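Local structure of OmpA family protein (Escherichia coli, 5M38) at residues K25-A30 with R69-D74; S45-N50 with Q86-S91; R92-N97 with R108-L113. The protein probably binds peptidoglycan through an OmpA-like domain of TagL, a component of the type VI secretion system of enteroaggregative strains. All coordinates share one frame; numbering follows the deposited sequence.

Contact 1 (K25-A30 with R69-D74); sequences KWLVNA and RDWMRD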
ATOM      1  N   LYS A  25      -1.819  10.784  -9.084  1.00 75.28           N
ATOM      2  CA  LYS A  25      -0.705  10.629 -10.029  1.00 75.44           C
ATOM      3  C   LYS A  25      -0.026   9.245  -9.925  1.00 79.21           C
ATOM      4  O   LYS A  25       0.229   8.603 -10.945  1.00 78.56           O
ATOM      5  CB  LYS A  25       0.312  11.769  -9.783  1.00 78.48           C
ATOM      6  CG  LYS A  25       1.369  11.954 -10.851  1.00 94.29           C
ATOM      7  CD  LYS A  25       2.267  13.111 -10.474  1.00104.50           C
ATOM      8  CE  LYS A  25       3.433  13.259 -11.414  1.00122.99           C
ATOM      9  NZ  LYS A  25       4.293  14.412 -11.032  1.00137.57           N
ATOM     10  N   TRP A  26       0.248   8.784  -8.691  1.00 77.97           N
ATOM     11  CA  TRP A  26       0.899   7.494  -8.420  1.00 78.10           C
ATOM     12  C   TRP A  26      -0.048   6.331  -8.498  1.00 78.31           C
ATOM     13  O   TRP A  26       0.355   5.238  -8.904  1.00 77.38           O
ATOM     14  CB  TRP A  26       1.644   7.522  -7.079  1.00 77.77           C
ATOM     15  CG  TRP A  26       2.674   8.609  -7.064  1.00 80.26           C
ATOM     16  CD1 TRP A  26       3.863   8.619  -7.738  1.00 84.05           C
ATOM     17  CD2 TRP A  26       2.516   9.911  -6.512  1.00 80.63           C
ATOM     18  NE1 TRP A  26       4.476   9.841  -7.597  1.00 84.74           N
ATOM     19  CE2 TRP A  26       3.668  10.657  -6.850  1.00 85.91           C
ATOM     20  CE3 TRP A  26       1.508  10.529  -5.770  1.00 82.56           C
ATOM     21  CZ2 TRP A  26       3.850  11.981  -6.443  1.00 86.06           C
ATOM     22  CZ3 TRP A  26       1.693  11.840  -5.355  1.00 85.41           C
ATOM     23  CH2 TRP A  26       2.848  12.557  -5.700  1.00 86.69           C
ATOM     24  N   LEU A  27      -1.312   6.567  -8.142  1.00 72.34           N
ATOM     25  CA  LEU A  27      -2.340   5.543  -8.209  1.00 71.40           C
ATOM     26  C   LEU A  27      -2.661   5.175  -9.649  1.00 77.41           C
ATOM     27  O   LEU A  27      -2.832   3.986  -9.942  1.00 77.34           O
ATOM     28  CB  LEU A  27      -3.583   5.970  -7.430  1.00 70.71           C
ATOM     29  CG  LEU A  27      -3.387   6.083  -5.914  1.00 72.80           C
ATOM     30  CD1 LEU A  27      -4.417   7.002  -5.322  1.00 72.63           C
ATOM     31  CD2 LEU A  27      -3.359   4.706  -5.205  1.00 70.97           C
ATOM     32  N   VAL A  28      -2.656   6.170 -10.555  1.00 75.30           N
ATOM     33  CA  VAL A  28      -2.964   5.943 -11.958  1.00 76.02           C
ATOM     34  C   VAL A  28      -1.838   5.108 -12.665  1.00 80.01           C
ATOM     35  O   VAL A  28      -2.177   4.156 -13.379  1.00 79.88           O
ATOM     36  CB  VAL A  28      -3.390   7.231 -12.705  1.00 81.52           C
ATOM     37  CG1 VAL A  28      -2.270   8.228 -12.861  1.00 82.31           C
ATOM     38  CG2 VAL A  28      -4.021   6.909 -14.049  1.00 82.37           C
ATOM     39  N   ASN A  29      -0.532   5.370 -12.389  1.00 76.99           N
ATOM     40  CA  ASN A  29       0.521   4.542 -12.999  1.00 77.47           C
ATOM     41  C   ASN A  29       0.498   3.100 -12.482  1.00 82.21           C
ATOM     42  O   ASN A  29       0.747   2.165 -13.253  1.00 82.70           O
ATOM     43  CB  ASN A  29       1.930   5.136 -12.977  1.00 82.49           C
ATOM     44  CG  ASN A  29       2.433   5.868 -11.758  1.00129.34           C
ATOM     45  OD1 ASN A  29       2.700   5.285 -10.687  1.00132.72           O
ATOM     46  ND2 ASN A  29       2.624   7.172 -11.930  1.00122.72           N
ATOM     47  N   ALA A  30       0.130   2.933 -11.198  1.00 79.25           N
ATOM     48  CA  ALA A  30      -0.052   1.635 -10.554  1.00 78.34           C
ATOM     49  C   ALA A  30      -1.233   0.875 -11.193  1.00 81.54           C
ATOM     50  O   ALA A  30      -1.124  -0.332 -11.392  1.00 80.37           O
ATOM     51  CB  ALA A  30      -0.298   1.819  -9.069  1.00 78.40           C
ATOM     52  N   ARG A  69      -6.938  -0.383  -2.292  1.00 56.35           N
ATOM     53  CA  ARG A  69      -7.822  -1.344  -2.964  1.00 55.81           C
ATOM     54  C   ARG A  69      -9.110  -0.659  -3.401  1.00 60.22           C
ATOM     55  O   ARG A  69      -9.526  -0.852  -4.543  1.00 60.02           O
ATOM     56  CB  ARG A  69      -8.160  -2.550  -2.068  1.00 56.67           C
ATOM     57  CG  ARG A  69      -9.362  -3.342  -2.610  1.00 65.85           C
ATOM     58  CD  ARG A  69      -9.857  -4.482  -1.772  1.00 85.45           C
ATOM     59  NE  ARG A  69     -10.133  -4.132  -0.373  1.00 89.74           N
ATOM     60  CZ  ARG A  69     -11.194  -3.450   0.015  1.00 93.96           C
ATOM     61  NH1 ARG A  69     -12.062  -3.006  -0.876  1.00 88.55           N
ATOM     62  NH2 ARG A  69     -11.380  -3.172   1.296  1.00 74.24           N
ATOM     63  N   ASP A  70      -9.753   0.124  -2.483  1.00 57.04           N
ATOM     64  CA  ASP A  70     -10.997   0.853  -2.741  1.00 57.58           C
ATOM     65  C   ASP A  70     -10.874   1.742  -3.964  1.00 64.26           C
ATOM     66  O   ASP A  70     -11.772   1.735  -4.801  1.00 65.44           O
ATOM     67  CB  ASP A  70     -11.420   1.686  -1.525  1.00 59.50           C
ATOM     68  CG  ASP A  70     -11.829   0.896  -0.298  1.00 69.23           C
ATOM     69  OD1 ASP A  70     -11.993  -0.334  -0.406  1.00 69.98           O
ATOM     70  OD2 ASP A  70     -11.987   1.508   0.773  1.00 73.74           O
ATOM     71  N   TRP A  71      -9.747   2.469  -4.094  1.00 61.22           N
ATOM     72  CA  TRP A  71      -9.458   3.335  -5.224  1.00 61.22           C
ATOM     73  C   TRP A  71      -9.347   2.495  -6.481  1.00 65.99           C
ATOM     74  O   TRP A  71      -9.955   2.850  -7.486  1.00 67.64           O
ATOM     75  CB  TRP A  71      -8.159   4.121  -5.005  1.00 59.44           C
ATOM     76  CG  TRP A  71      -7.967   5.235  -5.992  1.00 60.50           C
ATOM     77  CD1 TRP A  71      -8.347   6.533  -5.837  1.00 63.62           C
ATOM     78  CD2 TRP A  71      -7.397   5.137  -7.311  1.00 60.41           C
ATOM     79  NE1 TRP A  71      -8.020   7.261  -6.955  1.00 63.67           N
ATOM     80  CE2 TRP A  71      -7.428   6.433  -7.875  1.00 65.15           C
ATOM     81  CE3 TRP A  71      -6.847   4.085  -8.066  1.00 61.25           C
ATOM     82  CZ2 TRP A  71      -6.909   6.712  -9.148  1.00 64.70           C
ATOM     83  CZ3 TRP A  71      -6.328   4.367  -9.325  1.00 63.32           C
ATOM     84  CH2 TRP A  71      -6.367   5.664  -9.856  1.00 64.50           C
ATOM     85  N   MET A  72      -8.546   1.401  -6.446  1.00 60.80           N
ATOM     86  CA  MET A  72      -8.355   0.535  -7.614  1.00 60.21           C
ATOM     87  C   MET A  72      -9.681  -0.071  -8.072  1.00 65.87           C
ATOM     88  O   MET A  72      -9.930  -0.188  -9.265  1.00 66.11           O
ATOM     89  CB  MET A  72      -7.320  -0.576  -7.332  1.00 61.91           C
ATOM     90  CG  MET A  72      -5.910  -0.079  -7.037  1.00 65.00           C
ATOM     91  SD  MET A  72      -5.176   0.871  -8.396  1.00 69.11           S
ATOM     92  CE  MET A  72      -3.816   1.656  -7.525  1.00 65.17           C
ATOM     93  N   ARG A  73     -10.516  -0.462  -7.113  1.00 65.02           N
ATOM     94  CA  ARG A  73     -11.807  -1.094  -7.331  1.00 66.57           C
ATOM     95  C   ARG A  73     -12.817  -0.096  -7.925  1.00 73.83           C
ATOM     96  O   ARG A  73     -13.361  -0.348  -9.000  1.00 74.39           O
ATOM     97  CB  ARG A  73     -12.311  -1.723  -6.010  1.00 63.43           C
ATOM     98  CG  ARG A  73     -13.679  -2.409  -6.088  1.00 64.52           C
ATOM     99  CD  ARG A  73     -14.335  -2.522  -4.737  1.00 60.33           C
ATOM    100  NE  ARG A  73     -14.637  -1.210  -4.151  1.00 66.62           N
ATOM    101  CZ  ARG A  73     -14.652  -0.961  -2.847  1.00 72.69           C
ATOM    102  NH1 ARG A  73     -14.428  -1.928  -1.975  1.00 58.26           N
ATOM    103  NH2 ARG A  73     -14.925   0.260  -2.405  1.00 62.00           N
ATOM    104  N   ASP A  74     -13.066   1.017  -7.229  1.00 71.36           N
ATOM    105  CA  ASP A  74     -14.038   2.026  -7.658  1.00 73.06           C
ATOM    106  C   ASP A  74     -13.580   2.913  -8.813  1.00 80.85           C
ATOM    107  O   ASP A  74     -14.315   3.058  -9.783  1.00 82.30           O
ATOM    108  CB  ASP A  74     -14.474   2.885  -6.473  1.00 74.26           C
ATOM    109  CG  ASP A  74     -15.080   2.115  -5.314  1.00 82.30           C
ATOM    110  OD1 ASP A  74     -15.842   1.159  -5.567  1.00 82.75           O
ATOM    111  OD2 ASP A  74     -14.828   2.500  -4.152  1.00 90.04           O
TER
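Leu27 and Trp71 meet where helix 24-36 passes over the C-terminal part of helix 54-74. The short axes come within 10.8 Å at a crossing angle of -62°, and no hydrogen bond joins the two segments.

The principal interaction is a CH-pi contact. Leu27 CB stands 3.5 Å from the centroid of the Trp71 six-membered ring and 5° off its normal, so it lies squarely over that ring. Beside it, on the same face, Leu27 CD1 covers the five-membered ring, 4.0 Å from Trp71 NE1 and about as far from the other four atoms. The indole reaches this position because its CG is anti to the backbone N (chi1 -168°), which sends the ring out toward the other helix. Val28 adds a looser contact, its N 3.8 Å from Trp71 CH2.

Plain apolar packing completes the interface. The Met72 chain bends at chi2 and brings its terminal methyl between two residues one helical turn apart: Met72 CE is 3.9 Å from Leu27 CD2 and 3.8 Å from Ala30 CB. Leu19 touches both Leu27 and Trp71, while Leu31 and Ile34 extend the bed around Met72.

Ionic contacts are confined to helix 54-74. Arg73 grips Asp74 side-on, NE to OD1 and NH2 to OD2, and Arg69 NH1 lies 2.7 Å from Asp70 OD1 in a salt bridge; none of these side chains touches 25-30. An alanine in place of Trp71 would probably open a gap between the helices and deprive Leu27 of the flat surface on which its CB and CD1 rest. The chemistry therefore implies a joint held by shape and dispersion, with charge kept to the other side of the helix.

Contact 2 (S45-N50 with Q86-S91); sequences SGHTDN and QGYGES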
ATOM      1  N   SER A  45      -0.606  -4.951   0.091  1.00 55.50           N
ATOM      2  CA  SER A  45      -0.004  -5.089   1.419  1.00 54.81           C
ATOM      3  C   SER A  45       0.397  -3.742   1.977  1.00 57.53           C
ATOM      4  O   SER A  45       1.073  -2.975   1.308  1.00 58.37           O
ATOM      5  CB  SER A  45       1.231  -5.980   1.352  1.00 59.81           C
ATOM      6  OG  SER A  45       0.910  -7.234   0.781  1.00 73.53           O
ATOM      7  N   GLY A  46       0.009  -3.480   3.211  1.00 53.65           N
ATOM      8  CA  GLY A  46       0.343  -2.250   3.911  1.00 53.30           C
ATOM      9  C   GLY A  46       1.452  -2.467   4.922  1.00 57.69           C
ATOM     10  O   GLY A  46       1.469  -3.497   5.608  1.00 56.72           O
ATOM     11  N   HIS A  47       2.408  -1.513   5.003  1.00 55.26           N
ATOM     12  CA  HIS A  47       3.547  -1.569   5.931  1.00 54.89           C
ATOM     13  C   HIS A  47       3.855  -0.190   6.483  1.00 58.85           C
ATOM     14  O   HIS A  47       3.638   0.815   5.808  1.00 60.00           O
ATOM     15  CB  HIS A  47       4.828  -2.082   5.236  1.00 55.33           C
ATOM     16  CG  HIS A  47       4.668  -3.295   4.375  1.00 57.13           C
ATOM     17  ND1 HIS A  47       4.932  -4.556   4.862  1.00 59.01           N
ATOM     18  CD2 HIS A  47       4.303  -3.393   3.079  1.00 57.17           C
ATOM     19  CE1 HIS A  47       4.723  -5.382   3.854  1.00 57.84           C
ATOM     20  NE2 HIS A  47       4.316  -4.726   2.764  1.00 57.58           N
ATOM     21  N   THR A  48       4.413  -0.163   7.705  1.00 54.44           N
ATOM     22  CA  THR A  48       4.875   1.002   8.466  1.00 52.87           C
ATOM     23  C   THR A  48       6.342   0.744   8.910  1.00 57.41           C
ATOM     24  O   THR A  48       6.910  -0.312   8.616  1.00 56.81           O
ATOM     25  CB  THR A  48       3.986   1.195   9.732  1.00 55.80           C
ATOM     26  OG1 THR A  48       4.265   0.166  10.668  1.00 57.09           O
ATOM     27  CG2 THR A  48       2.488   1.227   9.448  1.00 50.74           C
ATOM     28  N   ASP A  49       6.926   1.689   9.660  1.00 55.98           N
ATOM     29  CA  ASP A  49       8.242   1.556  10.298  1.00 56.62           C
ATOM     30  C   ASP A  49       7.978   1.142  11.781  1.00 62.46           C
ATOM     31  O   ASP A  49       6.847   0.754  12.099  1.00 61.70           O
ATOM     32  CB  ASP A  49       9.025   2.874  10.186  1.00 58.27           C
ATOM     33  CG  ASP A  49       8.357   4.147  10.692  1.00 66.68           C
ATOM     34  OD1 ASP A  49       7.279   4.054  11.316  1.00 68.36           O
ATOM     35  OD2 ASP A  49       8.911   5.238  10.461  1.00 72.28           O
ATOM     36  N   ASN A  50       8.974   1.246  12.682  1.00 60.23           N
ATOM     37  CA  ASN A  50       8.778   0.854  14.087  1.00 60.67           C
ATOM     38  C   ASN A  50       8.350   2.006  15.012  1.00 66.80           C
ATOM     39  O   ASN A  50       8.181   1.795  16.214  1.00 69.84           O
ATOM     40  CB  ASN A  50      10.020   0.142  14.637  1.00 60.20           C
ATOM     41  CG  ASN A  50      11.270   0.974  14.642  1.00 86.46           C
ATOM     42  OD1 ASN A  50      11.358   2.032  14.003  1.00 84.37           O
ATOM     43  ND2 ASN A  50      12.283   0.502  15.346  1.00 76.46           N
ATOM     44  N   GLN A  86      -3.920  -6.942   2.885  1.00 59.28           N
ATOM     45  CA  GLN A  86      -3.229  -7.293   4.122  1.00 58.28           C
ATOM     46  C   GLN A  86      -2.454  -6.135   4.746  1.00 61.91           C
ATOM     47  O   GLN A  86      -2.053  -5.198   4.069  1.00 63.92           O
ATOM     48  CB  GLN A  86      -2.324  -8.526   3.952  1.00 59.32           C
ATOM     49  CG  GLN A  86      -1.862  -8.863   2.533  1.00 73.28           C
ATOM     50  CD  GLN A  86      -1.415 -10.302   2.408  1.00 88.75           C
ATOM     51  OE1 GLN A  86      -2.070 -11.235   2.883  1.00 86.34           O
ATOM     52  NE2 GLN A  86      -0.306 -10.521   1.732  1.00 81.08           N
ATOM     53  N   GLY A  87      -2.319  -6.198   6.054  1.00 56.52           N
ATOM     54  CA  GLY A  87      -1.580  -5.230   6.848  1.00 56.67           C
ATOM     55  C   GLY A  87      -0.516  -5.963   7.621  1.00 62.87           C
ATOM     56  O   GLY A  87      -0.803  -6.992   8.228  1.00 64.68           O
ATOM     57  N   TYR A  88       0.733  -5.505   7.514  1.00 58.73           N
ATOM     58  CA  TYR A  88       1.881  -6.147   8.151  1.00 57.49           C
ATOM     59  C   TYR A  88       2.486  -5.337   9.267  1.00 62.07           C
ATOM     60  O   TYR A  88       3.246  -5.891  10.043  1.00 66.11           O
ATOM     61  CB  TYR A  88       2.944  -6.491   7.101  1.00 57.76           C
ATOM     62  CG  TYR A  88       2.587  -7.723   6.310  1.00 58.90           C
ATOM     63  CD1 TYR A  88       2.780  -8.995   6.837  1.00 61.28           C
ATOM     64  CD2 TYR A  88       2.012  -7.618   5.043  1.00 58.98           C
ATOM     65  CE1 TYR A  88       2.411 -10.133   6.135  1.00 61.10           C
ATOM     66  CE2 TYR A  88       1.625  -8.755   4.335  1.00 59.60           C
ATOM     67  CZ  TYR A  88       1.838 -10.011   4.882  1.00 66.63           C
ATOM     68  OH  TYR A  88       1.519 -11.157   4.198  1.00 69.19           O
ATOM     69  N   GLY A  89       2.156  -4.053   9.347  1.00 55.32           N
ATOM     70  CA  GLY A  89       2.682  -3.152  10.360  1.00 54.62           C
ATOM     71  C   GLY A  89       4.166  -2.950  10.190  1.00 59.50           C
ATOM     72  O   GLY A  89       4.622  -2.543   9.119  1.00 59.24           O
ATOM     73  N   GLU A  90       4.930  -3.264  11.241  1.00 58.05           N
ATOM     74  CA  GLU A  90       6.387  -3.132  11.265  1.00 58.56           C
ATOM     75  C   GLU A  90       7.101  -4.464  11.038  1.00 66.03           C
ATOM     76  O   GLU A  90       8.329  -4.539  11.133  1.00 66.00           O
ATOM     77  CB  GLU A  90       6.809  -2.534  12.609  1.00 60.40           C
ATOM     78  CG  GLU A  90       6.520  -3.417  13.812  1.00 67.94           C
ATOM     79  CD  GLU A  90       7.418  -3.123  14.993  1.00 81.59           C
ATOM     80  OE1 GLU A  90       7.465  -1.948  15.422  1.00 82.98           O
ATOM     81  OE2 GLU A  90       8.048  -4.074  15.511  1.00 77.67           O
ATOM     82  N   SER A  91       6.313  -5.519  10.765  1.00 65.23           N
ATOM     83  CA  SER A  91       6.721  -6.907  10.674  1.00 65.72           C
ATOM     84  C   SER A  91       7.565  -7.273   9.427  1.00 71.70           C
ATOM     85  O   SER A  91       8.377  -8.193   9.555  1.00 72.57           O
ATOM     86  CB  SER A  91       5.499  -7.803  10.814  1.00 68.67           C
ATOM     87  OG  SER A  91       5.332  -8.748   9.772  1.00 87.71           O
TER
HETATM   88  O   HOH W   1       6.032  -4.326   7.331  1.00 51.41           O
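Gly46 is bonded to strand 83-89 through both its N and its O: the N donates to Gln86 O at 2.8 Å, and the O accepts from Tyr88 N at 2.9 Å, as in neighbouring parallel strands. Further along, Thr48 N makes a nearly straight bond to Gly89 O (2.8 Å, 173° at the hydrogen), one residue beyond the acceptor that the regular parallel pattern would use, with the donor above the carbonyl plane.

His47 and Tyr88 lie side by side and point the same way, in keeping with CG anti to the carbonyl carbon in both. Their planes differ by 11°, but the centroids are 5.5 Å apart, a slid pair with little overlap. A water 2.7 Å from His47 ND1 lies in the imidazole plane and donates to Gly89 O, giving that carbonyl two donors.

Further out, Gly89 has a positive phi (66°) as the second residue of a type II' turn from Tyr88 to Ser91, and its N is bonded to Ser61 OG. Thr48 OG1 donates to Asp49 O on an in-plane lone pair at 3.0 Å, while Asp49 OD2 forms a salt bridge with Arg107. Helix 54-74 links the two strands as a beta-alpha-beta crossover.

Backbone pairing thus gives way near the strand ends to water and Ser61, holding the His47 ring and Gly89, and on the loop side to a hydroxyl and an ion pair.

Contact 3 (R92-N97 with R108-L113); sequences RPVAPN and RVEISL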
ATOM      1  N   ARG A  92       7.406  -6.589   8.255  1.00 67.65           N
ATOM      2  CA  ARG A  92       8.170  -6.922   7.032  1.00 67.14           C
ATOM      3  C   ARG A  92       9.006  -5.750   6.483  1.00 71.06           C
ATOM      4  O   ARG A  92       8.711  -5.263   5.380  1.00 69.49           O
ATOM      5  CB  ARG A  92       7.270  -7.511   5.909  1.00 67.21           C
ATOM      6  CG  ARG A  92       6.389  -8.715   6.271  1.00 77.67           C
ATOM      7  CD  ARG A  92       7.143 -10.022   6.392  1.00100.03           C
ATOM      8  NE  ARG A  92       6.241 -11.143   6.667  1.00118.62           N
ATOM      9  CZ  ARG A  92       6.127 -11.769   7.837  1.00136.10           C
ATOM     10  NH1 ARG A  92       6.892 -11.399   8.867  1.00119.62           N
ATOM     11  NH2 ARG A  92       5.273 -12.766   7.992  1.00127.96           N
ATOM     12  N   PRO A  93      10.087  -5.299   7.181  1.00 67.87           N
ATOM     13  CA  PRO A  93      10.859  -4.165   6.641  1.00 67.21           C
ATOM     14  C   PRO A  93      11.691  -4.466   5.396  1.00 71.68           C
ATOM     15  O   PRO A  93      12.137  -5.592   5.228  1.00 72.58           O
ATOM     16  CB  PRO A  93      11.743  -3.735   7.816  1.00 69.49           C
ATOM     17  CG  PRO A  93      11.841  -4.905   8.669  1.00 74.02           C
ATOM     18  CD  PRO A  93      10.604  -5.719   8.499  1.00 69.24           C
ATOM     19  N   VAL A  94      11.890  -3.447   4.530  1.00 68.01           N
ATOM     20  CA  VAL A  94      12.750  -3.555   3.353  1.00 68.26           C
ATOM     21  C   VAL A  94      14.165  -3.145   3.735  1.00 74.21           C
ATOM     22  O   VAL A  94      15.136  -3.675   3.198  1.00 76.14           O
ATOM     23  CB  VAL A  94      12.254  -2.813   2.088  1.00 71.84           C
ATOM     24  CG1 VAL A  94      11.111  -3.565   1.429  1.00 71.24           C
ATOM     25  CG2 VAL A  94      11.861  -1.374   2.373  1.00 71.37           C
ATOM     26  N   ALA A  95      14.277  -2.208   4.676  1.00 70.54           N
ATOM     27  CA  ALA A  95      15.540  -1.678   5.191  1.00 70.89           C
ATOM     28  C   ALA A  95      15.503  -1.688   6.735  1.00 75.18           C
ATOM     29  O   ALA A  95      14.405  -1.759   7.302  1.00 73.40           O
ATOM     30  CB  ALA A  95      15.739  -0.257   4.678  1.00 71.12           C
ATOM     31  N   PRO A  96      16.660  -1.615   7.452  1.00 73.01           N
ATOM     32  CA  PRO A  96      16.595  -1.591   8.927  1.00 72.70           C
ATOM     33  C   PRO A  96      16.075  -0.252   9.446  1.00 75.20           C
ATOM     34  O   PRO A  96      16.371   0.797   8.869  1.00 74.98           O
ATOM     35  CB  PRO A  96      18.046  -1.859   9.367  1.00 75.64           C
ATOM     36  CG  PRO A  96      18.797  -2.230   8.107  1.00 80.38           C
ATOM     37  CD  PRO A  96      18.061  -1.558   6.988  1.00 75.03           C
ATOM     38  N   ASN A  97      15.309  -0.305  10.547  1.00 71.05           N
ATOM     39  CA  ASN A  97      14.664   0.828  11.222  1.00 69.87           C
ATOM     40  C   ASN A  97      15.587   1.652  12.133  1.00 75.70           C
ATOM     41  O   ASN A  97      15.121   2.596  12.779  1.00 75.47           O
ATOM     42  CB  ASN A  97      13.439   0.334  12.005  1.00 67.72           C
ATOM     43  CG  ASN A  97      12.227   0.001  11.165  1.00 78.02           C
ATOM     44  OD1 ASN A  97      11.628  -1.068  11.285  1.00 76.12           O
ATOM     45  ND2 ASN A  97      11.791   0.925  10.347  1.00 59.77           N
ATOM     46  N   ARG A 108       5.366   2.114   3.408  1.00 55.11           N
ATOM     47  CA  ARG A 108       4.874   1.934   2.049  1.00 54.22           C
ATOM     48  C   ARG A 108       3.655   1.028   1.944  1.00 57.91           C
ATOM     49  O   ARG A 108       3.394   0.223   2.842  1.00 57.87           O
ATOM     50  CB  ARG A 108       6.008   1.445   1.107  1.00 55.05           C
ATOM     51  CG  ARG A 108       6.258  -0.081   1.079  1.00 55.84           C
ATOM     52  CD  ARG A 108       7.240  -0.532   2.127  1.00 57.66           C
ATOM     53  NE  ARG A 108       7.527  -1.961   2.023  1.00 61.45           N
ATOM     54  CZ  ARG A 108       7.830  -2.728   3.059  1.00 70.58           C
ATOM     55  NH1 ARG A 108       7.873  -2.219   4.283  1.00 53.87           N
ATOM     56  NH2 ARG A 108       8.065  -4.020   2.883  1.00 56.73           N
ATOM     57  N   VAL A 109       2.936   1.140   0.813  1.00 55.00           N
ATOM     58  CA  VAL A 109       1.841   0.240   0.432  1.00 55.02           C
ATOM     59  C   VAL A 109       2.338  -0.483  -0.847  1.00 57.23           C
ATOM     60  O   VAL A 109       2.701   0.169  -1.826  1.00 56.28           O
ATOM     61  CB  VAL A 109       0.462   0.937   0.228  1.00 58.61           C
ATOM     62  CG1 VAL A 109      -0.548  -0.013  -0.409  1.00 58.81           C
ATOM     63  CG2 VAL A 109      -0.080   1.508   1.526  1.00 57.58           C
ATOM     64  N   GLU A 110       2.405  -1.809  -0.811  1.00 54.84           N
ATOM     65  CA  GLU A 110       2.876  -2.601  -1.948  1.00 54.63           C
ATOM     66  C   GLU A 110       1.734  -3.244  -2.705  1.00 59.51           C
ATOM     67  O   GLU A 110       0.757  -3.667  -2.095  1.00 58.98           O
ATOM     68  CB  GLU A 110       3.854  -3.683  -1.489  1.00 55.46           C
ATOM     69  CG  GLU A 110       5.130  -3.169  -0.848  1.00 59.24           C
ATOM     70  CD  GLU A 110       6.151  -4.236  -0.506  1.00 85.69           C
ATOM     71  OE1 GLU A 110       5.815  -5.445  -0.542  1.00 89.58           O
ATOM     72  OE2 GLU A 110       7.291  -3.850  -0.167  1.00 87.17           O
ATOM     73  N   ILE A 111       1.861  -3.330  -4.040  1.00 57.33           N
ATOM     74  CA  ILE A 111       0.887  -3.990  -4.918  1.00 57.59           C
ATOM     75  C   ILE A 111       1.616  -5.073  -5.671  1.00 61.73           C
ATOM     76  O   ILE A 111       2.508  -4.771  -6.449  1.00 61.66           O
ATOM     77  CB  ILE A 111       0.106  -3.044  -5.849  1.00 60.90           C
ATOM     78  CG1 ILE A 111      -0.590  -1.903  -5.055  1.00 60.87           C
ATOM     79  CG2 ILE A 111      -0.891  -3.857  -6.665  1.00 62.38           C
ATOM     80  CD1 ILE A 111      -1.110  -0.734  -5.852  1.00 69.01           C
ATOM     81  N   SER A 112       1.306  -6.328  -5.351  1.00 60.38           N
ATOM     82  CA  SER A 112       1.929  -7.508  -5.938  1.00 61.36           C
ATOM     83  C   SER A 112       1.073  -8.103  -7.052  1.00 66.63           C
ATOM     84  O   SER A 112      -0.106  -8.360  -6.851  1.00 64.37           O
ATOM     85  CB  SER A 112       2.202  -8.552  -4.867  1.00 64.65           C
ATOM     86  OG  SER A 112       2.779  -9.714  -5.438  1.00 75.41           O
ATOM     87  N   LEU A 113       1.691  -8.313  -8.226  1.00 66.79           N
ATOM     88  CA  LEU A 113       1.100  -8.889  -9.441  1.00 68.40           C
ATOM     89  C   LEU A 113       1.973 -10.048  -9.955  1.00 76.81           C
ATOM     90  O   LEU A 113       3.158 -10.103  -9.617  1.00 75.80           O
ATOM     91  CB  LEU A 113       0.964  -7.810 -10.527  1.00 68.35           C
ATOM     92  CG  LEU A 113       0.343  -6.475 -10.108  1.00 71.34           C
ATOM     93  CD1 LEU A 113       0.861  -5.335 -10.962  1.00 70.01           C
ATOM     94  CD2 LEU A 113      -1.177  -6.554 -10.062  1.00 72.83           C
TER
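Val94 and Arg108 hold the nearest CA atoms of the two segments, 9.7 Å apart, a separation at which a loop (92-97) and a strand (108-112) meet without backbone-to-backbone pairing, through side chains of the strand that reach the loop's main chain and Val94.

Arg108 spans the distance. Its CG sits between the backbone N and the carbonyl carbon (chi1 85°), and a bend at chi2 then carries the guanidinium across to the loop. There NH2 donates to Arg92 O at 2.9 Å, with 165° at the hydrogen and the acceptor within the guanidinium plane; the nitrogen lies almost straight ahead of the carbonyl, at a C=O...N angle of 177°. A weak second bond from Arg108 NH1 to the same Arg92 O, at 3.3 Å, makes the grip forked.

Strand 108-112 is an inner strand of the mixed sheet of this OmpA-like domain, placed between 4-8 and 42-47 and antiparallel to both. Two residues along it, on the same side as Arg108, Glu110 supplies the counter-charge. Arg108 NE donates to Glu110 OE2 at 2.9 Å and Arg108 NH2 to the same oxygen at 3.2 Å, a side-on salt bridge in which both nitrogens approach from one face of the carboxylate. Together with Arg92 O, this oxygen occupies the edge of the guanidinium and fixes its rotation.

Val94 packs over one face of that group. Its CG1 is 3.4 Å from Arg108 NH2, and its CG2 lies over the centre of the guanidinium at a height of 4.3 Å. The carboxylate is likely to offset much of the positive charge of this buried arginine. Asn106 ties down the surroundings: its O accepts from Arg108 NH1, and its side chain bonds to Val94 N and Ala95 O of the loop.

Contact 1 is buried and apolar, and joins the two long helices; contact 2 is partly buried and rests on backbone bonds between neighbouring strands; contact 3 lies at the surface, where charge and one loop carbonyl do the work. Helix 54-74 contributes to contact 1 and also connects the two strands of contact 2. Contacts 2 and 3, with centres about 8 Å apart, share the sheet, since strand 42-47 is bonded to 108-112. Contact 1 lies on the opposite side of the chain's centre from both, yet Ile111 of strand 108-112 packs against Met72 and Ala30, so one strand presents an apolar face to the helices and a polar one to loop 92-97.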